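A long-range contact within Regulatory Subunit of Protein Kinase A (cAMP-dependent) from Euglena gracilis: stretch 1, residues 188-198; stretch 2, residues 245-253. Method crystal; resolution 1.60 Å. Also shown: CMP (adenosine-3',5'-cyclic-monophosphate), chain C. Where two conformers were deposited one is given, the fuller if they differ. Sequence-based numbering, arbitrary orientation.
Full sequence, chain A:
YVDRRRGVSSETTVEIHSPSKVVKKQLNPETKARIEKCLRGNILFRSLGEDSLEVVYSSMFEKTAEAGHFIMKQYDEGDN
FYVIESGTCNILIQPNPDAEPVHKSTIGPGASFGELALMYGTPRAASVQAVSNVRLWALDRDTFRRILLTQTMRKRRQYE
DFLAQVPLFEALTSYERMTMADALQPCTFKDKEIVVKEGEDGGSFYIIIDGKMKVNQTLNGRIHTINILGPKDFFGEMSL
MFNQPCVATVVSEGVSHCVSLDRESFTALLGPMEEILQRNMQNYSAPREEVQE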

ATOM      1  N   THR A 188      -6.962  12.252  11.409  1.00 43.73           N
ATOM      2  CA  THR A 188      -7.677  13.490  11.695  1.00 44.95           C
ATOM      3  C   THR A 188      -6.797  14.359  12.579  1.00 45.42           C
ATOM      4  O   THR A 188      -6.148  13.855  13.500  1.00 45.31           O
ATOM      5  N   PHE A 189      -6.756  15.657  12.277  1.00 44.48           N
ATOM      6  CA  PHE A 189      -5.890  16.587  13.001  1.00 48.85           C
ATOM      7  C   PHE A 189      -6.685  17.788  13.484  1.00 50.47           C
ATOM      8  O   PHE A 189      -7.434  18.395  12.709  1.00 54.66           O
ATOM      9  N   LYS A 190      -6.525  18.116  14.764  1.00 49.78           N
ATOM     10  CA  LYS A 190      -7.219  19.236  15.380  1.00 56.68           C
ATOM     11  C   LYS A 190      -6.433  20.531  15.182  1.00 55.49           C
ATOM     12  O   LYS A 190      -5.244  20.528  14.850  1.00 51.81           O
ATOM     13  N   ASP A 191      -7.117  21.651  15.383  1.00 58.56           N
ATOM     14  CA  ASP A 191      -6.463  22.949  15.254  1.00 61.12           C
ATOM     15  C   ASP A 191      -5.160  22.988  16.051  1.00 51.55           C
ATOM     16  O   ASP A 191      -5.105  22.556  17.206  1.00 54.35           O
ATOM     17  N   LYS A 192      -4.106  23.489  15.408  1.00 48.92           N
ATOM     18  CA  LYS A 192      -2.768  23.690  15.969  1.00 56.88           C
ATOM     19  C   LYS A 192      -2.007  22.391  16.219  1.00 57.74           C
ATOM     20  O   LYS A 192      -0.904  22.427  16.786  1.00 48.96           O
ATOM     21  N   GLU A 193      -2.549  21.243  15.823  1.00 50.57           N
ATOM     22  CA  GLU A 193      -1.837  19.988  16.010  1.00 47.43           C
ATOM     23  C   GLU A 193      -0.709  19.860  14.988  1.00 44.62           C
ATOM     24  O   GLU A 193      -0.915  20.081  13.788  1.00 48.56           O
ATOM     25  N   ILE A 194       0.489  19.529  15.471  1.00 43.74           N
ATOM     26  CA  ILE A 194       1.667  19.344  14.629  1.00 46.70           C
ATOM     27  C   ILE A 194       1.609  17.953  14.011  1.00 47.63           C
ATOM     28  O   ILE A 194       1.341  16.973  14.712  1.00 46.12           O
ATOM     29  N   VAL A 195       1.868  17.859  12.709  1.00 45.93           N
ATOM     30  CA  VAL A 195       1.865  16.566  12.005  1.00 42.54           C
ATOM     31  C   VAL A 195       3.267  16.016  11.866  1.00 45.14           C
ATOM     32  O   VAL A 195       3.530  14.894  12.292  1.00 43.39           O
ATOM     33  N   VAL A 196       4.185  16.799  11.286  1.00 43.88           N
ATOM     34  CA  VAL A 196       5.609  16.489  11.259  1.00 38.12           C
ATOM     35  C   VAL A 196       6.374  17.710  11.775  1.00 48.39           C
ATOM     36  O   VAL A 196       6.011  18.858  11.489  1.00 43.58           O
ATOM     37  N   LYS A 197       7.439  17.451  12.511  1.00 46.32           N
ATOM     38  CA  LYS A 197       8.177  18.479  13.237  1.00 48.99           C
ATOM     39  C   LYS A 197       9.533  18.680  12.579  1.00 50.64           C
ATOM     40  O   LYS A 197      10.269  17.709  12.362  1.00 47.24           O
ATOM     41  N   GLU A 198       9.864  19.938  12.260  0.61 49.71           N
ATOM     42  CA  GLU A 198      11.178  20.219  11.701  0.61 50.63           C
ATOM     43  C   GLU A 198      12.245  19.568  12.571  0.61 51.36           C
ATOM     44  O   GLU A 198      12.139  19.547  13.800  0.61 53.18           O
ATOM     45  N   PRO A 245      16.105  14.357   8.072  1.00 57.49           N
ATOM     46  CA  PRO A 245      15.082  14.902   8.969  1.00 49.20           C
ATOM     47  C   PRO A 245      14.196  15.871   8.205  1.00 47.12           C
ATOM     48  O   PRO A 245      14.584  16.405   7.163  1.00 48.90           O
ATOM     49  N   CYS A 246      12.972  16.049   8.708  1.00 50.50           N
ATOM     50  CA  CYS A 246      12.029  16.983   8.095  1.00 40.85           C
ATOM     51  C   CYS A 246      12.594  18.400   8.115  1.00 42.89           C
ATOM     52  O   CYS A 246      13.116  18.849   9.138  1.00 52.67           O
ATOM     53  N   VAL A 247      12.493  19.102   6.979  1.00 41.68           N
ATOM     54  CA  VAL A 247      13.053  20.449   6.884  1.00 43.59           C
ATOM     55  C   VAL A 247      12.080  21.506   7.373  1.00 49.31           C
ATOM     56  O   VAL A 247      12.415  22.707   7.371  1.00 49.91           O
ATOM     57  N   ALA A 248      10.901  21.103   7.822  1.00 43.51           N
ATOM     58  CA  ALA A 248       9.875  22.043   8.227  1.00 40.66           C
ATOM     59  C   ALA A 248       8.872  21.364   9.144  1.00 47.06           C
ATOM     60  O   ALA A 248       8.765  20.135   9.212  1.00 45.70           O
ATOM     61  N   THR A 249       8.121  22.193   9.838  1.00 45.51           N
ATOM     62  CA  THR A 249       7.033  21.745  10.680  1.00 46.25           C
ATOM     63  C   THR A 249       5.724  21.965   9.936  1.00 46.56           C
ATOM     64  O   THR A 249       5.516  23.021   9.340  1.00 43.19           O
ATOM     65  N   VAL A 250       4.885  20.938   9.883  1.00 39.85           N
ATOM     66  CA  VAL A 250       3.572  21.057   9.270  1.00 42.47           C
ATOM     67  C   VAL A 250       2.536  20.920  10.376  1.00 42.45           C
ATOM     68  O   VAL A 250       2.543  19.930  11.126  1.00 44.51           O
ATOM     69  N   VAL A 251       1.644  21.910  10.479  1.00 39.93           N
ATOM     70  CA  VAL A 251       0.724  22.023  11.601  1.00 39.60           C
ATOM     71  C   VAL A 251      -0.684  22.318  11.083  1.00 41.60           C
ATOM     72  O   VAL A 251      -0.875  23.153  10.190  1.00 42.57           O
ATOM     73  N   SER A 252      -1.671  21.603  11.616  1.00 43.54           N
ATOM     74  CA  SER A 252      -3.035  21.788  11.153  1.00 45.16           C
ATOM     75  C   SER A 252      -3.545  23.167  11.561  1.00 51.61           C
ATOM     76  O   SER A 252      -3.227  23.675  12.641  1.00 48.07           O
ATOM     77  N   GLU A 253      -4.306  23.791  10.667  1.00 48.95           N
ATOM     78  CA  GLU A 253      -4.956  25.074  10.919  1.00 52.04           C
ATOM     79  C   GLU A 253      -6.447  24.774  10.873  1.00 56.41           C
ATOM     80  O   GLU A 253      -7.015  24.565   9.793  1.00 50.72           O
TER

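Three residues organise this contact: Ser-252, Glu-198 and Thr-249, which have the largest areas covered by the opposing stretch. None is a large apolar residue; the contact rests largely on backbone bonding, with one threonine hydroxyl joining in.

Ser-252 points its CA-to-CB bond toward the turn of stretch 1. Its CB lies 3.8 Å from CB of Phe-189 and 3.4 Å from O of Lys-190, while OG, with chi1 in t, is hydrogen-bonded just outside the stretches. The backbone around it is held twice: Lys-192 N donates to Ser-252 O at 2.9 Å, and Ser-252 N donates to Glu-193 O at 2.8 Å. The type II turn that presents these groups is itself braced, with Lys-190 N bonded to OE1 of Glu-193 at 2.9 Å and Lys-192 NZ in a salt bridge to OD2 of Asp-191 at 2.9 Å. Like charges also come close here, OD1 of Asp-191 lying 3.9 Å from OE1 of Glu-253.

At the other end Thr-249, an m rotamer, uses its hydroxyl as a backbone surrogate. OG1 accepts from Glu-198 N at 2.8 Å, nearly straight at 168°, whereas the carbonyl O of Ala-248, although 3.2 Å from the same Glu-198 N, is poorly angled for a bond. The methyl CG2 of Thr-249 meets CG2 of Ile-194 at 3.9 Å. Glu-198 extends with chi1 and chi2 both t; its CB sits 3.3 Å from OG1 of Thr-249, and OE1 is bonded elsewhere in the structure.

Between these ends, Val-250 and Val-251 point to opposite faces. Val-251, in p, shares a face with Ile-194 (m), its CG2 4.1 Å from CG1 of that isoleucine and 3.3 Å from O of Glu-193. Val-196 (m) and Val-250 (t) lie on the other face, buried, with their CG2 atoms 3.7 Å apart; Cys-246, also m and pointing toward stretch 1, adds its SG at 4.0 Å from CB of Val-196.

This apolar patch also borders the cyclic nucleotide, as befits a cAMP-dependent regulatory subunit. CG2 of Val-250 comes within 3.8 Å of O4' of CMP, CG2 of Val-196 within 4.0 Å of its O5', and CB of Cys-246 within 3.5 Å of that same O5'. The CA-to-CB bond of Val-247 points away from stretch 1, and its backbone N donates to O2P of CMP at 3.0 Å. The same short segment thus serves both the neighbouring stretch and the ligand.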

ATOM      1  CB  THR A 188      -9.013  13.218  12.394  1.00 49.67           C
ATOM      2  OG1 THR A 188      -9.840  12.409  11.546  1.00 49.68           O
ATOM      3  CG2 THR A 188      -9.751  14.525  12.711  1.00 46.47           C
ATOM      4  CB  PHE A 189      -4.729  17.027  12.120  1.00 44.69           C
ATOM      5  CG  PHE A 189      -3.812  15.903  11.752  1.00 45.30           C
ATOM      6  CD1 PHE A 189      -2.998  15.323  12.703  1.00 46.00           C
ATOM      7  CD2 PHE A 189      -3.774  15.423  10.453  1.00 45.50           C
ATOM      8  CE1 PHE A 189      -2.160  14.281  12.379  1.00 46.42           C
ATOM      9  CE2 PHE A 189      -2.919  14.374  10.117  1.00 46.15           C
ATOM     10  CZ  PHE A 189      -2.124  13.799  11.082  1.00 42.32           C
ATOM     11  CB  LYS A 190      -7.424  18.970  16.870  1.00 60.54           C
ATOM     12  CG  LYS A 190      -6.113  18.773  17.603  1.00 63.22           C
ATOM     13  CD  LYS A 190      -6.289  18.610  19.108  1.00 73.70           C
ATOM     14  CE  LYS A 190      -4.925  18.495  19.796  1.00 77.20           C
ATOM     15  NZ  LYS A 190      -5.004  18.462  21.286  1.00 84.71           N
ATOM     16  CB  ASP A 191      -7.409  24.059  15.721  1.00 63.60           C
ATOM     17  CG  ASP A 191      -6.836  25.460  15.485  1.00 64.51           C
ATOM     18  OD1 ASP A 191      -6.232  25.678  14.411  1.00 59.30           O
ATOM     19  OD2 ASP A 191      -7.010  26.346  16.358  1.00 67.26           O
ATOM     20  CB  LYS A 192      -2.802  24.499  17.277  1.00 57.60           C
ATOM     21  CG  LYS A 192      -2.654  25.996  17.075  1.00 65.12           C
ATOM     22  CD  LYS A 192      -3.930  26.629  16.560  1.00 64.54           C
ATOM     23  CE  LYS A 192      -3.982  28.110  16.926  1.00 71.84           C
ATOM     24  NZ  LYS A 192      -5.349  28.676  16.739  1.00 75.93           N
ATOM     25  CB  GLU A 193      -2.817  18.822  15.886  1.00 47.35           C
ATOM     26  CG  GLU A 193      -2.169  17.486  16.086  1.00 51.40           C
ATOM     27  CD  GLU A 193      -3.179  16.339  16.221  1.00 59.48           C
ATOM     28  OE1 GLU A 193      -4.404  16.570  16.058  1.00 52.80           O
ATOM     29  OE2 GLU A 193      -2.736  15.207  16.501  1.00 59.13           O
ATOM     30  CB  ILE A 194       2.948  19.510  15.455  1.00 46.62           C
ATOM     31  CG1 ILE A 194       3.108  20.963  15.907  1.00 49.29           C
ATOM     32  CG2 ILE A 194       4.171  19.037  14.676  1.00 47.22           C
ATOM     33  CD1 ILE A 194       4.307  21.140  16.793  1.00 51.47           C
ATOM     34  CB  VAL A 195       1.164  16.674  10.633  1.00 40.25           C
ATOM     35  CG1 VAL A 195       1.085  15.245   9.944  1.00 40.91           C
ATOM     36  CG2 VAL A 195      -0.248  17.258  10.807  1.00 44.60           C
ATOM     37  CB  VAL A 196       6.127  16.097   9.863  1.00 43.06           C
ATOM     38  CG1 VAL A 196       5.313  14.911   9.302  1.00 43.97           C
ATOM     39  CG2 VAL A 196       6.076  17.261   8.899  1.00 41.86           C
ATOM     40  CB  LYS A 197       8.344  18.078  14.709  1.00 52.70           C
ATOM     41  CG  LYS A 197       9.301  18.964  15.504  1.00 65.77           C
ATOM     42  CD  LYS A 197       8.791  20.402  15.530  1.00 65.28           C
ATOM     43  CE  LYS A 197       9.769  21.387  16.169  1.00 67.15           C
ATOM     44  NZ  LYS A 197       9.226  22.765  16.000  1.00 69.00           N
ATOM     45  CB  GLU A 198      11.444  21.736  11.592  0.61 50.38           C
ATOM     46  CG  GLU A 198      12.795  22.066  10.927  0.61 45.72           C
ATOM     47  CD  GLU A 198      13.096  23.568  10.782  0.61 50.33           C
ATOM     48  OE1 GLU A 198      12.278  24.400  11.221  0.61 47.99           O
ATOM     49  OE2 GLU A 198      14.158  23.919  10.215  0.61 52.51           O
ATOM     50  CB  PRO A 245      15.899  15.613  10.056  1.00 55.82           C
ATOM     51  CG  PRO A 245      17.326  15.091   9.853  1.00 50.72           C
ATOM     52  CD  PRO A 245      17.447  14.856   8.403  1.00 54.28           C
ATOM     53  CB  CYS A 246      10.706  16.958   8.848  1.00 42.69           C
ATOM     54  SG  CYS A 246       9.840  15.342   8.720  0.78 43.48           S
ATOM     55  CB  VAL A 247      13.510  20.775   5.446  1.00 44.01           C
ATOM     56  CG1 VAL A 247      14.473  19.713   4.939  1.00 46.98           C
ATOM     57  CG2 VAL A 247      12.305  20.934   4.493  1.00 47.58           C
ATOM     58  CB  ALA A 248       9.178  22.660   7.011  1.00 44.80           C
ATOM     59  CB  THR A 249       7.067  22.505  12.004  1.00 51.40           C
ATOM     60  OG1 THR A 249       8.330  22.240  12.620  1.00 46.59           O
ATOM     61  CG2 THR A 249       5.945  22.058  12.931  1.00 50.80           C
ATOM     62  CB  VAL A 250       3.386  20.019   8.149  1.00 38.54           C
ATOM     63  CG1 VAL A 250       2.022  20.198   7.458  1.00 44.82           C
ATOM     64  CG2 VAL A 250       4.537  20.120   7.153  1.00 37.90           C
ATOM     65  CB  VAL A 251       1.212  23.112  12.589  1.00 44.63           C
ATOM     66  CG1 VAL A 251       1.243  24.454  11.896  1.00 48.17           C
ATOM     67  CG2 VAL A 251       0.357  23.154  13.829  1.00 43.05           C
ATOM     68  CB  SER A 252      -3.943  20.682  11.714  1.00 39.48           C
ATOM     69  OG  SER A 252      -5.221  20.712  11.091  1.00 45.05           O
ATOM     70  CB  GLU A 253      -4.532  26.126   9.892  1.00 54.09           C
ATOM     71  CG  GLU A 253      -5.192  27.488  10.079  1.00 63.64           C
ATOM     72  CD  GLU A 253      -4.386  28.424  10.977  1.00 72.15           C
ATOM     73  OE1 GLU A 253      -4.085  28.058  12.140  1.00 75.33           O
ATOM     74  OE2 GLU A 253      -4.045  29.531  10.511  1.00 78.12           O
TER
HETATM   75  P   CMP C 502       9.613  17.023   4.782  1.00 40.29           P
HETATM   76  O1P CMP C 502       9.637  15.393   4.926  1.00 48.25           O
HETATM   77  O2P CMP C 502      10.926  17.702   4.809  1.00 42.09           O
HETATM   78  O5' CMP C 502       8.810  17.594   6.036  1.00 41.72           O
HETATM   79  C5' CMP C 502       8.247  18.909   5.966  1.00 40.23           C
HETATM   80  C4' CMP C 502       7.573  19.052   4.628  1.00 37.75           C
HETATM   81  O4' CMP C 502       7.024  20.349   4.341  1.00 39.83           O
HETATM   82  C3' CMP C 502       8.413  18.793   3.406  1.00 36.55           C
HETATM   83  O3' CMP C 502       8.884  17.449   3.326  1.00 37.53           O
HETATM   84  C2' CMP C 502       7.463  19.208   2.293  1.00 43.68           C
HETATM   85  O2' CMP C 502       6.547  18.125   2.040  1.00 41.34           O
HETATM   86  C1' CMP C 502       6.664  20.343   2.977  1.00 42.13           C
HETATM   87  N9  CMP C 502       6.867  21.665   2.375  1.00 41.66           N
HETATM   88  C8  CMP C 502       5.887  22.444   1.905  1.00 39.19           C
HETATM   89  N7  CMP C 502       6.446  23.559   1.444  1.00 46.03           N
HETATM   90  C5  CMP C 502       7.768  23.463   1.666  1.00 43.79           C
HETATM   91  C6  CMP C 502       8.780  24.346   1.383  1.00 45.00           C
HETATM   92  N6  CMP C 502       8.753  25.640   0.764  1.00 48.57           N
HETATM   93  N1  CMP C 502      10.031  24.038   1.669  1.00 42.27           N
HETATM   94  C2  CMP C 502      10.300  22.843   2.259  1.00 46.74           C
HETATM   95  N3  CMP C 502       9.293  21.948   2.536  1.00 39.78           N
HETATM   96  C4  CMP C 502       8.039  22.296   2.240  1.00 43.10           C